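Local coordinates for protein putative alpha/beta hydrolase (Desulfitobacterium hafniense, PDB 4RPC) that is of unconfirmed function but, as a putative member of the alpha/beta hydrolase family, probably cleaves a substrate not yet identified, at residues 45-50 and 255-260; 101-106 and 116-121; 204-209 and 232-237. All coordinates share one frame; numbering follows the deposited sequence.

Contact 1. Residues 45-50 and 255-260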
loop_
_atom_site.group_PDB
_atom_site.type_symbol
_atom_site.label_atom_id
_atom_site.label_comp_id
_atom_site.label_asym_id
_atom_site.label_seq_id
_atom_site.Cartn_x
_atom_site.Cartn_y
_atom_site.Cartn_z
ATOM N N LEU A 45 -7.996 -12.455 10.256
ATOM C CA LEU A 45 -9.020 -12.712 9.257
ATOM C C LEU A 45 -9.018 -14.140 8.682
ATOM O O LEU A 45 -9.947 -14.498 7.993
ATOM C CB LEU A 45 -8.884 -11.690 8.116
ATOM C CG LEU A 45 -8.906 -10.217 8.528
ATOM C CD1 LEU A 45 -8.577 -9.341 7.337
ATOM C CD2 LEU A 45 -10.264 -9.835 9.095
ATOM N N LYS A 46 -8.007 -14.958 8.970
ATOM C CA LYS A 46 -7.879 -16.248 8.282
ATOM C C LYS A 46 -9.006 -17.227 8.576
ATOM O O LYS A 46 -9.300 -18.075 7.749
ATOM C CB LYS A 46 -6.544 -16.915 8.581
ATOM C CG LYS A 46 -6.330 -17.384 10.004
ATOM C CD LYS A 46 -4.883 -17.820 10.127
ATOM C CE LYS A 46 -4.486 -18.230 11.543
ATOM N NZ LYS A 46 -4.992 -19.606 11.771
ATOM N N ASP A 47 -9.625 -17.107 9.753
ATOM C CA ASP A 47 -10.804 -17.911 10.091
ATOM C C ASP A 47 -11.892 -17.849 8.990
ATOM O O ASP A 47 -12.558 -18.824 8.718
ATOM C CB ASP A 47 -11.381 -17.502 11.479
ATOM C CG ASP A 47 -12.014 -16.068 11.500
ATOM O OD1 ASP A 47 -11.362 -15.054 11.109
ATOM O OD2 ASP A 47 -13.197 -15.941 11.928
ATOM N N ARG A 48 -12.021 -16.698 8.329
ATOM C CA ARG A 48 -13.161 -16.421 7.518
ATOM C C ARG A 48 -12.814 -15.989 6.069
ATOM O O ARG A 48 -13.489 -16.368 5.102
ATOM C CB ARG A 48 -13.964 -15.368 8.260
ATOM C CG ARG A 48 -14.836 -14.509 7.385
ATOM C CD ARG A 48 -16.080 -15.245 6.902
ATOM N NE ARG A 48 -17.151 -14.264 6.681
ATOM C CZ ARG A 48 -18.141 -14.386 5.802
ATOM N NH1 ARG A 48 -18.251 -15.470 5.012
ATOM N NH2 ARG A 48 -19.019 -13.396 5.708
ATOM N N TYR A 49 -11.757 -15.213 5.909
ATOM C CA TYR A 49 -11.426 -14.681 4.603
ATOM C C TYR A 49 -10.350 -15.413 3.863
ATOM O O TYR A 49 -9.443 -15.988 4.467
ATOM C CB TYR A 49 -11.035 -13.211 4.752
ATOM C CG TYR A 49 -12.198 -12.463 5.336
ATOM C CD1 TYR A 49 -13.227 -12.076 4.527
ATOM C CD2 TYR A 49 -12.290 -12.227 6.703
ATOM C CE1 TYR A 49 -14.329 -11.431 5.033
ATOM C CE2 TYR A 49 -13.392 -11.574 7.228
ATOM C CZ TYR A 49 -14.408 -11.182 6.384
ATOM O OH TYR A 49 -15.521 -10.554 6.846
ATOM N N CYS A 50 -10.466 -15.350 2.533
ATOM C CA CYS A 50 -9.401 -15.730 1.665
ATOM C C CYS A 50 -8.439 -14.531 1.503
ATOM O O CYS A 50 -8.787 -13.570 0.874
ATOM C CB CYS A 50 -9.938 -16.124 0.308
ATOM S SG CYS A 50 -8.598 -16.657 -0.769
ATOM N N LEU A 255 -11.444 -3.001 10.917
ATOM C CA LEU A 255 -12.036 -2.137 9.920
ATOM C C LEU A 255 -12.435 -2.902 8.641
ATOM O O LEU A 255 -13.511 -2.670 8.070
ATOM C CB LEU A 255 -11.030 -1.055 9.585
ATOM C CG LEU A 255 -11.528 0.114 8.758
ATOM C CD1 LEU A 255 -12.837 0.649 9.312
ATOM C CD2 LEU A 255 -10.453 1.205 8.764
ATOM N N ILE A 256 -11.576 -3.814 8.195
ATOM C CA ILE A 256 -11.897 -4.647 7.045
ATOM C C ILE A 256 -13.195 -5.450 7.279
ATOM O O ILE A 256 -14.074 -5.495 6.423
ATOM C CB ILE A 256 -10.739 -5.600 6.671
ATOM C CG1 ILE A 256 -9.597 -4.801 6.037
ATOM C CG2 ILE A 256 -11.212 -6.598 5.636
ATOM C CD1 ILE A 256 -8.292 -5.572 5.850
ATOM N N ARG A 257 -13.308 -6.059 8.447
ATOM C CA ARG A 257 -14.520 -6.817 8.834
ATOM C C ARG A 257 -15.716 -5.904 8.836
ATOM O O ARG A 257 -16.749 -6.277 8.323
ATOM C CB ARG A 257 -14.409 -7.434 10.242
ATOM C CG ARG A 257 -13.463 -8.622 10.369
ATOM C CD ARG A 257 -13.606 -9.388 11.703
ATOM N NE ARG A 257 -12.900 -10.690 11.664
ATOM C CZ ARG A 257 -13.456 -11.859 11.324
ATOM N NH1 ARG A 257 -14.747 -11.938 10.998
ATOM N NH2 ARG A 257 -12.713 -12.969 11.290
ATOM N N GLU A 258 -15.563 -4.702 9.392
ATOM C CA GLU A 258 -16.674 -3.730 9.505
ATOM C C GLU A 258 -17.169 -3.275 8.164
ATOM O O GLU A 258 -18.330 -3.285 7.910
ATOM C CB GLU A 258 -16.246 -2.480 10.295
ATOM C CG GLU A 258 -16.084 -2.692 11.803
ATOM C CD GLU A 258 -15.476 -1.469 12.491
ATOM O OE1 GLU A 258 -14.803 -0.635 11.797
ATOM O OE2 GLU A 258 -15.652 -1.353 13.725
ATOM N N ILE A 259 -16.253 -2.897 7.296
ATOM C CA ILE A 259 -16.583 -2.499 5.920
ATOM C C ILE A 259 -17.189 -3.629 5.119
ATOM O O ILE A 259 -17.975 -3.404 4.229
ATOM C CB ILE A 259 -15.296 -2.006 5.209
ATOM C CG1 ILE A 259 -14.900 -0.630 5.764
ATOM C CG2 ILE A 259 -15.422 -2.010 3.686
ATOM C CD1 ILE A 259 -13.448 -0.257 5.434
ATOM N N LEU A 260 -16.806 -4.859 5.406
ATOM C CA LEU A 260 -17.402 -5.997 4.722
ATOM C C LEU A 260 -18.707 -6.514 5.370
ATOM O O LEU A 260 -19.126 -7.649 5.157
ATOM C CB LEU A 260 -16.374 -7.114 4.590
ATOM C CG LEU A 260 -15.169 -6.730 3.734
ATOM C CD1 LEU A 260 -14.254 -7.942 3.607
ATOM C CD2 LEU A 260 -15.642 -6.232 2.364
#
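The C-terminal helix 249-259 of the alpha/beta hydrolase fold meets the turn between helix 39-45 and strand 50-54 chiefly through R257, which slides past L45 and finishes at D47. The arginine chain is extended from CG to NE, and its end meets the carboxylate tip to tip: R257 NH2 and D47 OD1 form a salt bridge at 2.5 Å. D47 CG lies in the plane of the guanidinium, at its edge, yet the carboxylate is turned 38° out of that plane, and one nitrogen carries the bridge. A weak hydrogen bond from the same NH2 to D44 O gives this nitrogen a second partner at the end of helix 39-45.

The apolar part of R257 is used as well, with R257 CG 3.7 Å from L45 CD2. L45 sends its other methyl to the helix, CD1 lying 4.1 Å from I256 CD1 where the two side chains cross at about a right angle. I256 also packs on L117, so the helix lies against the central sheet of the fold while its R257 reaches out to the neighbouring turn.

Y49 touches the helix with two ring atoms. Its CE2 lies 4.0 Å above one face of the R257 guanidinium, toward the rim; since the two planes are 67° apart, the groups do not stack. Its CE1 is 3.8 Å from CD1 of L260, the first residue to leave the helix, and both Y49 and L260 lean on V24. R48 CG sits over one face of the tyrosine ring, and R48 N and Y49 N both bond to L45 O, tightening the turn. R48 NE and R257 NH1, like charges, lie 5.5 Å apart without touching.

Contact 2. Residues 101-106 and 116-121; sequences VAVEMA and LLLDGG
L116 and L118 hold CG beside the backbone N and CD1 anti to CA (chi2 175° and 173°), and as both point from strand 112-119 toward helix 97-108, their methyls meet it. L116 splits between two turns of that helix. Its CD1 lies 3.8 Å from A106 CB, while CD2 rests 3.9 Å from A102 CB and 3.6 Å from A102 O, a carbonyl already engaged by A106 N within the helix. L118 meets V103 at about a right angle: V103 CG2 is 3.7 Å from L118 CD1, and L118 CD2 turns to A102 CB at 4.0 Å. An alanine in place of L116 would probably leave a gap between strand and helix, A106 CB losing its contact with CD1 and A102 CB its contact with CD2.

This is the return half of a beta-alpha-beta crossover, strand 88-95, helix 97-108, strand 112-119, and helix and strand run nearly antiparallel, at 153°. The helix starts within a GxSxG pattern consistent with the nucleophile elbow of alpha/beta hydrolases; A102 lies near it without touching. I92 of strand 88-95 touches both A102 and L116, joining the first strand of the unit to the same packing.

With alanines facing the leucines, the helix axis comes within 9.0 Å of the strand axis; no hydrogen bond or salt bridge spans the two segments, and they are held by apolar packing alone.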
loop_
_atom_site.group_PDB
_atom_site.type_symbol
_atom_site.label_atom_id
_atom_site.label_comp_id
_atom_site.label_asym_id
_atom_site.label_seq_id
_atom_site.Cartn_x
_atom_site.Cartn_y
_atom_site.Cartn_z
ATOM N N VAL A 101 -1.166 0.605 -6.436
ATOM C CA VAL A 101 -1.445 -0.674 -7.122
ATOM C C VAL A 101 -2.958 -1.064 -6.950
ATOM O O VAL A 101 -3.613 -1.526 -7.891
ATOM C CB VAL A 101 -0.555 -1.777 -6.612
ATOM C CG1 VAL A 101 -0.931 -3.125 -7.250
ATOM C CG2 VAL A 101 0.902 -1.457 -6.889
ATOM N N ALA A 102 -3.504 -0.860 -5.763
ATOM C CA ALA A 102 -4.919 -1.180 -5.517
ATOM C C ALA A 102 -5.822 -0.339 -6.435
ATOM O O ALA A 102 -6.694 -0.869 -7.079
ATOM C CB ALA A 102 -5.270 -0.905 -4.076
ATOM N N VAL A 103 -5.569 0.978 -6.508
ATOM C CA VAL A 103 -6.380 1.859 -7.310
ATOM C C VAL A 103 -6.292 1.447 -8.748
ATOM O O VAL A 103 -7.282 1.328 -9.446
ATOM C CB VAL A 103 -5.962 3.329 -7.124
ATOM C CG1 VAL A 103 -6.710 4.245 -8.086
ATOM C CG2 VAL A 103 -6.257 3.764 -5.716
ATOM N N GLU A 104 -5.077 1.211 -9.203
ATOM C CA GLU A 104 -4.877 0.775 -10.590
ATOM C C GLU A 104 -5.624 -0.508 -10.902
ATOM O O GLU A 104 -6.131 -0.710 -12.036
ATOM C CB GLU A 104 -3.400 0.578 -10.869
ATOM C CG GLU A 104 -3.041 0.129 -12.253
ATOM C CD GLU A 104 -3.277 1.165 -13.292
ATOM O OE1 GLU A 104 -3.384 2.371 -12.961
ATOM O OE2 GLU A 104 -3.375 0.755 -14.459
HETATM N N MSE A 105 -5.647 -1.420 -9.958
HETATM C CA MSE A 105 -6.472 -2.625 -10.163
HETATM C C MSE A 105 -7.950 -2.311 -10.289
HETATM O O MSE A 105 -8.628 -2.924 -11.076
HETATM C CB MSE A 105 -6.206 -3.636 -9.061
HETATM C CG MSE A 105 -4.890 -4.312 -9.485
HETATM SE SE MSE A 105 -4.511 -5.540 -8.039
HETATM C CE MSE A 105 -5.697 -6.906 -8.862
ATOM N N ALA A 106 -8.441 -1.303 -9.562
ATOM C CA ALA A 106 -9.861 -0.926 -9.639
ATOM C C ALA A 106 -10.223 -0.289 -10.956
ATOM O O ALA A 106 -11.358 -0.358 -11.373
ATOM C CB ALA A 106 -10.251 0.010 -8.488
ATOM N N LEU A 116 -12.002 -0.394 -1.776
ATOM C CA LEU A 116 -10.586 -0.068 -1.739
ATOM C C LEU A 116 -10.369 0.534 -0.396
ATOM O O LEU A 116 -11.152 1.400 0.002
ATOM C CB LEU A 116 -10.216 0.938 -2.800
ATOM C CG LEU A 116 -10.175 0.473 -4.219
ATOM C CD1 LEU A 116 -9.920 1.670 -5.094
ATOM C CD2 LEU A 116 -9.102 -0.546 -4.416
ATOM N N LEU A 117 -9.349 0.044 0.334
ATOM C CA LEU A 117 -8.909 0.704 1.559
ATOM C C LEU A 117 -7.523 1.221 1.316
ATOM O O LEU A 117 -6.570 0.417 1.139
ATOM C CB LEU A 117 -8.857 -0.261 2.718
ATOM C CG LEU A 117 -10.158 -0.619 3.415
ATOM C CD1 LEU A 117 -11.048 -1.422 2.517
ATOM C CD2 LEU A 117 -9.909 -1.313 4.752
ATOM N N LEU A 118 -7.381 2.520 1.335
ATOM C CA LEU A 118 -6.161 3.121 0.894
ATOM C C LEU A 118 -5.509 3.811 2.031
ATOM O O LEU A 118 -6.072 4.758 2.580
ATOM C CB LEU A 118 -6.451 4.087 -0.255
ATOM C CG LEU A 118 -7.247 3.505 -1.395
ATOM C CD1 LEU A 118 -7.644 4.579 -2.415
ATOM C CD2 LEU A 118 -6.453 2.382 -2.081
ATOM N N ASP A 119 -4.323 3.327 2.405
ATOM C CA ASP A 119 -3.622 3.835 3.572
ATOM C C ASP A 119 -2.354 4.502 3.066
ATOM O O ASP A 119 -1.496 3.813 2.539
ATOM C CB ASP A 119 -3.334 2.627 4.524
ATOM C CG ASP A 119 -2.901 3.010 5.990
ATOM O OD1 ASP A 119 -2.604 4.209 6.294
ATOM O OD2 ASP A 119 -2.838 2.065 6.863
ATOM N N GLY A 120 -2.220 5.832 3.218
ATOM C CA GLY A 120 -1.002 6.555 2.847
ATOM C C GLY A 120 -0.605 6.531 1.381
ATOM O O GLY A 120 0.590 6.514 1.025
ATOM N N GLY A 121 -1.611 6.609 0.537
ATOM C CA GLY A 121 -1.432 6.677 -0.885
ATOM C C GLY A 121 -0.975 8.045 -1.294
ATOM O O GLY A 121 -1.321 9.045 -0.638
#

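Contact 3. Residues 204-209 and 232-237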
loop_
_atom_site.group_PDB
_atom_site.type_symbol
_atom_site.label_atom_id
_atom_site.label_comp_id
_atom_site.label_asym_id
_atom_site.label_seq_id
_atom_site.Cartn_x
_atom_site.Cartn_y
_atom_site.Cartn_z
ATOM N N ARG A 204 -16.286 1.215 -3.682
ATOM C CA ARG A 204 -16.367 2.181 -2.612
ATOM C C ARG A 204 -14.952 2.388 -2.097
ATOM O O ARG A 204 -14.249 1.434 -1.835
ATOM C CB ARG A 204 -17.175 1.647 -1.465
ATOM C CG ARG A 204 -17.216 2.629 -0.309
ATOM C CD ARG A 204 -18.346 2.252 0.648
ATOM N NE ARG A 204 -18.097 0.907 1.168
ATOM C CZ ARG A 204 -18.917 0.230 1.972
ATOM N NH1 ARG A 204 -20.072 0.761 2.395
ATOM N NH2 ARG A 204 -18.559 -0.992 2.350
ATOM N N VAL A 205 -14.549 3.626 -1.920
ATOM C CA VAL A 205 -13.226 3.965 -1.469
ATOM C C VAL A 205 -13.259 4.421 0.002
ATOM O O VAL A 205 -13.943 5.411 0.381
ATOM C CB VAL A 205 -12.666 5.105 -2.333
ATOM C CG1 VAL A 205 -11.342 5.602 -1.767
ATOM C CG2 VAL A 205 -12.452 4.640 -3.770
ATOM N N SER A 206 -12.474 3.741 0.821
ATOM C CA SER A 206 -12.230 4.191 2.162
ATOM C C SER A 206 -10.736 4.563 2.268
ATOM O O SER A 206 -9.845 3.770 1.889
ATOM C CB SER A 206 -12.594 3.072 3.115
ATOM O OG SER A 206 -13.866 2.508 2.736
ATOM N N VAL A 207 -10.471 5.750 2.806
ATOM C CA VAL A 207 -9.127 6.253 3.051
ATOM C C VAL A 207 -8.766 6.270 4.551
ATOM O O VAL A 207 -9.462 6.918 5.382
ATOM C CB VAL A 207 -9.048 7.692 2.542
ATOM C CG1 VAL A 207 -7.589 8.138 2.354
ATOM C CG2 VAL A 207 -9.794 7.822 1.234
ATOM N N LEU A 208 -7.685 5.583 4.906
ATOM C CA LEU A 208 -7.137 5.662 6.248
ATOM C C LEU A 208 -6.052 6.755 6.267
ATOM O O LEU A 208 -5.143 6.794 5.426
ATOM C CB LEU A 208 -6.592 4.331 6.731
ATOM C CG LEU A 208 -7.256 3.057 6.242
ATOM C CD1 LEU A 208 -7.147 1.957 7.281
ATOM C CD2 LEU A 208 -8.675 3.154 5.752
ATOM N N ILE A 209 -6.191 7.658 7.229
ATOM C CA ILE A 209 -5.317 8.805 7.390
ATOM C C ILE A 209 -4.826 8.855 8.850
ATOM O O ILE A 209 -5.627 8.796 9.768
ATOM C CB ILE A 209 -6.091 10.117 7.076
ATOM C CG1 ILE A 209 -6.615 10.129 5.623
ATOM C CG2 ILE A 209 -5.199 11.328 7.350
ATOM C CD1 ILE A 209 -7.555 11.263 5.287
ATOM N N ASP A 232 -15.503 7.245 2.182
ATOM C CA ASP A 232 -15.469 7.115 3.630
ATOM C C ASP A 232 -14.050 7.372 4.130
ATOM O O ASP A 232 -13.073 6.754 3.655
ATOM C CB ASP A 232 -15.936 5.708 4.049
ATOM C CG ASP A 232 -17.393 5.411 3.602
ATOM O OD1 ASP A 232 -18.275 6.281 3.741
ATOM O OD2 ASP A 232 -17.662 4.309 3.078
ATOM N N ILE A 233 -13.923 8.287 5.084
ATOM C CA ILE A 233 -12.617 8.633 5.672
ATOM C C ILE A 233 -12.490 8.131 7.093
ATOM O O ILE A 233 -13.336 8.396 7.925
ATOM C CB ILE A 233 -12.358 10.164 5.782
ATOM C CG1 ILE A 233 -12.206 10.850 4.408
ATOM C CG2 ILE A 233 -11.087 10.405 6.620
ATOM C CD1 ILE A 233 -13.471 10.910 3.601
ATOM N N TYR A 234 -11.364 7.490 7.374
ATOM C CA TYR A 234 -11.071 6.963 8.702
ATOM C C TYR A 234 -9.809 7.649 9.217
ATOM O O TYR A 234 -8.751 7.457 8.663
ATOM C CB TYR A 234 -10.924 5.449 8.627
ATOM C CG TYR A 234 -12.201 4.790 8.171
ATOM C CD1 TYR A 234 -13.233 4.532 9.090
ATOM C CD2 TYR A 234 -12.426 4.463 6.820
ATOM C CE1 TYR A 234 -14.397 3.915 8.689
ATOM C CE2 TYR A 234 -13.592 3.867 6.429
ATOM C CZ TYR A 234 -14.567 3.602 7.376
ATOM O OH TYR A 234 -15.726 3.015 7.002
ATOM N N GLU A 235 -9.961 8.456 10.275
ATOM C CA GLU A 235 -8.900 9.281 10.837
ATOM C C GLU A 235 -8.340 8.518 12.043
ATOM O O GLU A 235 -9.104 8.019 12.834
ATOM C CB GLU A 235 -9.476 10.630 11.284
ATOM C CG GLU A 235 -10.680 11.128 10.468
ATOM C CD GLU A 235 -10.709 12.645 10.182
ATOM O OE1 GLU A 235 -10.760 13.481 11.135
ATOM O OE2 GLU A 235 -10.697 12.987 8.972
ATOM N N PHE A 236 -7.020 8.412 12.188
ATOM C CA PHE A 236 -6.438 7.785 13.385
ATOM C C PHE A 236 -5.555 8.820 14.033
ATOM O O PHE A 236 -4.585 9.287 13.398
ATOM C CB PHE A 236 -5.658 6.525 12.999
ATOM C CG PHE A 236 -6.518 5.453 12.415
ATOM C CD1 PHE A 236 -7.161 4.548 13.239
ATOM C CD2 PHE A 236 -6.711 5.362 11.046
ATOM C CE1 PHE A 236 -7.982 3.537 12.709
ATOM C CE2 PHE A 236 -7.520 4.355 10.500
ATOM C CZ PHE A 236 -8.161 3.449 11.336
ATOM N N PRO A 237 -5.914 9.259 15.261
ATOM C CA PRO A 237 -5.239 10.422 15.836
ATOM C C PRO A 237 -3.859 10.042 16.327
ATOM O O PRO A 237 -3.629 8.862 16.675
ATOM C CB PRO A 237 -6.121 10.801 17.033
ATOM C CG PRO A 237 -6.825 9.523 17.425
ATOM C CD PRO A 237 -6.837 8.612 16.214
HETATM O O HOH W 1 -16.156 2.417 4.420
#
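I209 and I233 cross on one face of the parallel strand pair 204-209 and 232-236, I209 CD1 lying 3.9 Å from I233 CG2. The other face carries L208, which points the same way as F236 and lies side by side with it, L208 CB being 3.9 Å from F236 CE2 at the ring edge; L208 CD2 also approaches the Y234 ring. These strands belong to a beta-alpha-beta unit with helix 220-226 between them, and strand 232-236 is the outermost on this side of the hydrolase sheet. Five backbone hydrogen bonds tie them in register, from D232 N to V205 O at one end to F236 N to I209 O at the other; Y234 N to V207 O, 2.8 Å, is nearly straight at 173°.

Toward D232 the contact turns polar. S206 CB sits in the plane of the Y234 ring, at its edge, 3.6 Å from CE2. A water lies at that edge too, donating to S206 OG and to D232 OD2 and hydrogen-bonding Y234 OH at 2.7 Å. R204, held through NH2 by N115 OD1, lays CD 3.3 Å from D232 OD2; NE and that oxygen, 3.9 Å apart, form a long ion pair out of the guanidinium plane.

In the fold
Contact 2 is the buried one, its centre about 7 Å from the chain centre, and wholly apolar; contact 3 lies at the sheet's edge and contact 1 farthest out, its centre about 18 Å from that point, and each of these pairs apolar packing with a salt bridge or a water-bridged polar end. Strands 112-119 and 204-210 are neighbours, so contacts 2 and 3 belong to one sheet: S206 N and O probably bond to L116 O and L118 N. Only contact 3 joins its segments by backbone hydrogen bonds. L117 points to the opposite side of strand 112-119 from L116 and L118, so helix 249-259, which also touches contact 3, and helix 97-108 cover opposite faces of the sheet.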